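Local structure of methyltransferase-like protein of unknown function (Silicibacter pomeroyi DSS-3, 3CVO) at residues F120-V125 against S143-V148. The protein is of unknown function but probably binds S-adenosylmethionine and transfers its methyl group, as a Rossmann-fold class I methyltransferase. Residues are numbered along the deposited sequence; the frame is centred on the assembly and turned at random.
Sequences FRHPDV and SITRPV. With EDO (1,2-ethanediol), chain H; EDO (1,2-ethanediol), chain J.
The imidazole of His-122 sits between two loops that lead into the neighbouring parallel strands 125-128 and 148-152 of the Rossmann-type sheet. Its CG is anti to the backbone N (chi1 -163°), which sends the ring across to the turn where the chain leaves helix 133-143. There His-122 NE2 accepts the backbone N-H of Thr-145 in the ring plane and nearly straight (Thr-145 N to His-122 NE2 3.0 Å, 165°). At another point on the ring edge, His-122 ND1 donates in the ring plane to Pro-123 O at 2.7 Å, on a carbonyl lone pair, so both nitrogens are used and the ring's rotation is fixed. Packing is tight here: Val-148 CG1 meets the ring edge, 3.6 Å from His-122 CE1, and Ile-144 CB lies 3.6 Å from His-122 NE2. An alanine in place of His-122 would probably loosen the two loops, since both ring hydrogen bonds and the surface under Arg-146 would go.

The outer side is looser and wetter. Arg-146 runs extended over one ring face, its CG making a CH-pi contact 3.8 Å from the His-122 ring centroid, and its guanidinium lies above ND1, the planes 30° apart. Beyond, Arg-146 NH1 and NH2 both donate to the single oxygen Asp-124 OD1 in an end-on salt bridge, Arg-146 NH2 to Asp-124 OD1 2.9 Å, while OD2 of that aspartate accepts from the backbone of Glu-32 and Val-33. A water held by His-122 O bonds weakly to Arg-146 NH2.

With NE2 accepting and ND1 donating, the histidine is probably neutral, a state that the arginine charge stacked on it would favour.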
ATOM      1  N   PHE A 120      -1.382 -22.249   0.333  1.00 31.56           N
ATOM      2  CA  PHE A 120      -1.679 -21.446   1.539  1.00 29.30           C
ATOM      3  C   PHE A 120      -2.494 -22.223   2.564  1.00 26.60           C
ATOM      4  O   PHE A 120      -3.496 -22.839   2.257  1.00 27.54           O
ATOM      5  CB  PHE A 120      -2.410 -20.118   1.193  1.00 28.90           C
ATOM      6  CG  PHE A 120      -2.830 -19.315   2.408  1.00 23.85           C
ATOM      7  CD1 PHE A 120      -1.930 -18.503   3.064  1.00 27.68           C
ATOM      8  CD2 PHE A 120      -4.111 -19.418   2.906  1.00 27.34           C
ATOM      9  CE1 PHE A 120      -2.298 -17.758   4.195  1.00 20.19           C
ATOM     10  CE2 PHE A 120      -4.502 -18.673   4.036  1.00 26.64           C
ATOM     11  CZ  PHE A 120      -3.600 -17.856   4.682  1.00 24.64           C
ATOM     12  N   ARG A 121      -2.017 -22.208   3.793  1.00 24.15           N
ATOM     13  CA  ARG A 121      -2.763 -22.720   4.930  1.00 25.23           C
ATOM     14  C   ARG A 121      -2.888 -21.595   5.951  1.00 22.55           C
ATOM     15  O   ARG A 121      -1.907 -20.974   6.328  1.00 23.99           O
ATOM     16  CB  ARG A 121      -2.018 -23.898   5.581  1.00 27.60           C
ATOM     17  CG  ARG A 121      -1.661 -25.074   4.644  1.00 32.48           C
ATOM     18  CD  ARG A 121      -2.630 -26.213   4.687  1.00 39.21           C
ATOM     19  NE  ARG A 121      -2.973 -26.663   6.043  1.00 46.33           N
ATOM     20  CZ  ARG A 121      -2.354 -27.642   6.699  1.00 48.23           C
ATOM     21  NH1 ARG A 121      -1.333 -28.281   6.140  1.00 48.95           N
ATOM     22  NH2 ARG A 121      -2.753 -27.974   7.926  1.00 42.47           N
ATOM     23  N   HIS A 122      -4.097 -21.349   6.411  1.00 23.10           N
ATOM     24  CA  HIS A 122      -4.333 -20.280   7.382  1.00 18.53           C
ATOM     25  C   HIS A 122      -3.587 -20.590   8.684  1.00 23.04           C
ATOM     26  O   HIS A 122      -3.748 -21.655   9.277  1.00 22.72           O
ATOM     27  CB  HIS A 122      -5.834 -20.097   7.703  1.00 20.13           C
ATOM     28  CG  HIS A 122      -6.161 -18.796   8.358  1.00 21.03           C
ATOM     29  ND1 HIS A 122      -5.703 -18.443   9.614  1.00 23.53           N
ATOM     30  CD2 HIS A 122      -6.955 -17.776   7.948  1.00 21.67           C
ATOM     31  CE1 HIS A 122      -6.175 -17.244   9.926  1.00 23.77           C
ATOM     32  NE2 HIS A 122      -6.922 -16.815   8.926  1.00 19.38           N
ATOM     33  N   PRO A 123      -2.790 -19.636   9.149  1.00 20.16           N
ATOM     34  CA  PRO A 123      -2.023 -19.867  10.378  1.00 20.71           C
ATOM     35  C   PRO A 123      -2.892 -19.835  11.588  1.00 22.10           C
ATOM     36  O   PRO A 123      -3.997 -19.257  11.574  1.00 18.84           O
ATOM     37  CB  PRO A 123      -1.023 -18.697  10.426  1.00 24.04           C
ATOM     38  CG  PRO A 123      -1.176 -17.960   9.203  1.00 23.71           C
ATOM     39  CD  PRO A 123      -2.383 -18.419   8.440  1.00 25.75           C
ATOM     40  N   ASP A 124      -2.376 -20.494  12.613  1.00 20.90           N
ATOM     41  CA  ASP A 124      -2.920 -20.436  13.967  1.00 21.30           C
ATOM     42  C   ASP A 124      -2.101 -19.495  14.816  1.00 21.36           C
ATOM     43  O   ASP A 124      -2.625 -18.828  15.684  1.00 19.88           O
ATOM     44  CB  ASP A 124      -2.895 -21.812  14.576  1.00 23.88           C
ATOM     45  CG  ASP A 124      -3.764 -22.794  13.805  1.00 26.44           C
ATOM     46  OD1 ASP A 124      -4.911 -22.417  13.511  1.00 25.17           O
ATOM     47  OD2 ASP A 124      -3.304 -23.914  13.491  1.00 26.49           O
ATOM     48  N   VAL A 125      -0.799 -19.476  14.546  1.00 22.28           N
ATOM     49  CA  VAL A 125       0.145 -18.551  15.195  1.00 18.68           C
ATOM     50  C   VAL A 125       1.040 -17.913  14.162  1.00 18.95           C
ATOM     51  O   VAL A 125       1.436 -18.522  13.182  1.00 18.73           O
ATOM     52  CB  VAL A 125       1.012 -19.255  16.314  1.00 22.10           C
ATOM     53  CG1 VAL A 125       1.992 -20.253  15.702  1.00 24.18           C
ATOM     54  CG2 VAL A 125       1.775 -18.223  17.118  1.00 18.58           C
ATOM     55  N   SER A 143      -5.190  -9.622   6.755  1.00 20.33           N
ATOM     56  CA  SER A 143      -5.236 -10.765   5.796  1.00 20.25           C
ATOM     57  C   SER A 143      -5.937 -12.025   6.332  1.00 20.76           C
ATOM     58  O   SER A 143      -6.420 -12.887   5.583  1.00 22.64           O
ATOM     59  CB  SER A 143      -3.842 -11.136   5.319  1.00 23.12           C
ATOM     60  OG  SER A 143      -3.209 -10.098   4.582  1.00 22.58           O
ATOM     61  N   ILE A 144      -5.938 -12.137   7.637  1.00 18.42           N
ATOM     62  CA  ILE A 144      -6.528 -13.298   8.324  1.00 18.14           C
ATOM     63  C   ILE A 144      -8.037 -13.263   8.128  1.00 18.84           C
ATOM     64  O   ILE A 144      -8.614 -12.193   7.910  1.00 20.22           O
ATOM     65  CB  ILE A 144      -6.182 -13.373   9.831  1.00 17.77           C
ATOM     66  CG1 ILE A 144      -6.614 -12.107  10.612  1.00 22.73           C
ATOM     67  CG2 ILE A 144      -4.653 -13.689  10.084  1.00 18.39           C
ATOM     68  CD1 ILE A 144      -6.482 -12.213  12.127  1.00 21.06           C
ATOM     69  N   THR A 145      -8.643 -14.448   8.167  1.00 18.89           N
ATOM     70  CA  THR A 145     -10.101 -14.624   8.103  1.00 20.72           C
ATOM     71  C   THR A 145     -10.705 -15.251   9.333  1.00 20.44           C
ATOM     72  O   THR A 145     -11.919 -15.313   9.460  1.00 21.44           O
ATOM     73  CB  THR A 145     -10.532 -15.390   6.829  1.00 23.45           C
ATOM     74  OG1 THR A 145      -9.842 -16.653   6.758  1.00 23.05           O
ATOM     75  CG2 THR A 145     -10.199 -14.541   5.574  1.00 26.57           C
ATOM     76  N   ARG A 146      -9.850 -15.658  10.256  1.00 21.65           N
ATOM     77  CA  ARG A 146     -10.239 -16.066  11.619  1.00 22.66           C
ATOM     78  C   ARG A 146      -9.120 -15.636  12.615  1.00 21.83           C
ATOM     79  O   ARG A 146      -8.003 -15.305  12.192  1.00 21.49           O
ATOM     80  CB  ARG A 146     -10.475 -17.580  11.645  1.00 21.94           C
ATOM     81  CG  ARG A 146      -9.261 -18.411  11.323  1.00 27.00           C
ATOM     82  CD  ARG A 146      -9.603 -19.916  11.463  1.00 29.14           C
ATOM     83  NE  ARG A 146      -8.504 -20.761  10.985  1.00 25.54           N
ATOM     84  CZ  ARG A 146      -7.408 -21.036  11.685  1.00 26.02           C
ATOM     85  NH1 ARG A 146      -7.231 -20.555  12.905  1.00 27.36           N
ATOM     86  NH2 ARG A 146      -6.489 -21.797  11.156  1.00 25.85           N
ATOM     87  N   PRO A 147      -9.423 -15.590  13.920  1.00 18.13           N
ATOM     88  CA  PRO A 147      -8.453 -15.100  14.893  1.00 20.28           C
ATOM     89  C   PRO A 147      -7.194 -15.928  14.939  1.00 21.54           C
ATOM     90  O   PRO A 147      -7.216 -17.143  14.728  1.00 18.87           O
ATOM     91  CB  PRO A 147      -9.188 -15.204  16.223  1.00 22.75           C
ATOM     92  CG  PRO A 147     -10.599 -15.095  15.853  1.00 21.06           C
ATOM     93  CD  PRO A 147     -10.738 -15.819  14.543  1.00 23.52           C
ATOM     94  N   VAL A 148      -6.103 -15.222  15.175  1.00 20.31           N
ATOM     95  CA  VAL A 148      -4.786 -15.830  15.439  1.00 20.16           C
ATOM     96  C   VAL A 148      -4.085 -15.231  16.655  1.00 23.10           C
ATOM     97  O   VAL A 148      -4.437 -14.150  17.173  1.00 23.34           O
ATOM     98  CB  VAL A 148      -3.855 -15.751  14.215  1.00 19.97           C
ATOM     99  CG1 VAL A 148      -4.532 -16.325  12.981  1.00 22.65           C
ATOM    100  CG2 VAL A 148      -3.373 -14.329  13.956  1.00 17.64           C
TER
HETATM  101  C1  EDO H 205       0.723 -19.487   5.728  1.00 26.49           C
HETATM  102  O1  EDO H 205       0.525 -20.391   6.837  1.00 23.52           O
HETATM  103  C2  EDO H 205       1.491 -20.122   4.585  1.00 25.02           C
HETATM  104  O2  EDO H 205       0.741 -21.193   4.004  1.00 26.13           O
HETATM  105  C1  EDO J 207      -6.848 -23.535   5.970  1.00 51.74           C
HETATM  106  O1  EDO J 207      -6.673 -22.558   4.926  1.00 50.39           O
HETATM  107  C2  EDO J 207      -6.222 -24.866   5.569  1.00 47.56           C
HETATM  108  O2  EDO J 207      -5.674 -25.491   6.742  1.00 52.21           O
HETATM  109  O   HOH W   1      -5.059 -23.775   9.012  1.00 28.76           O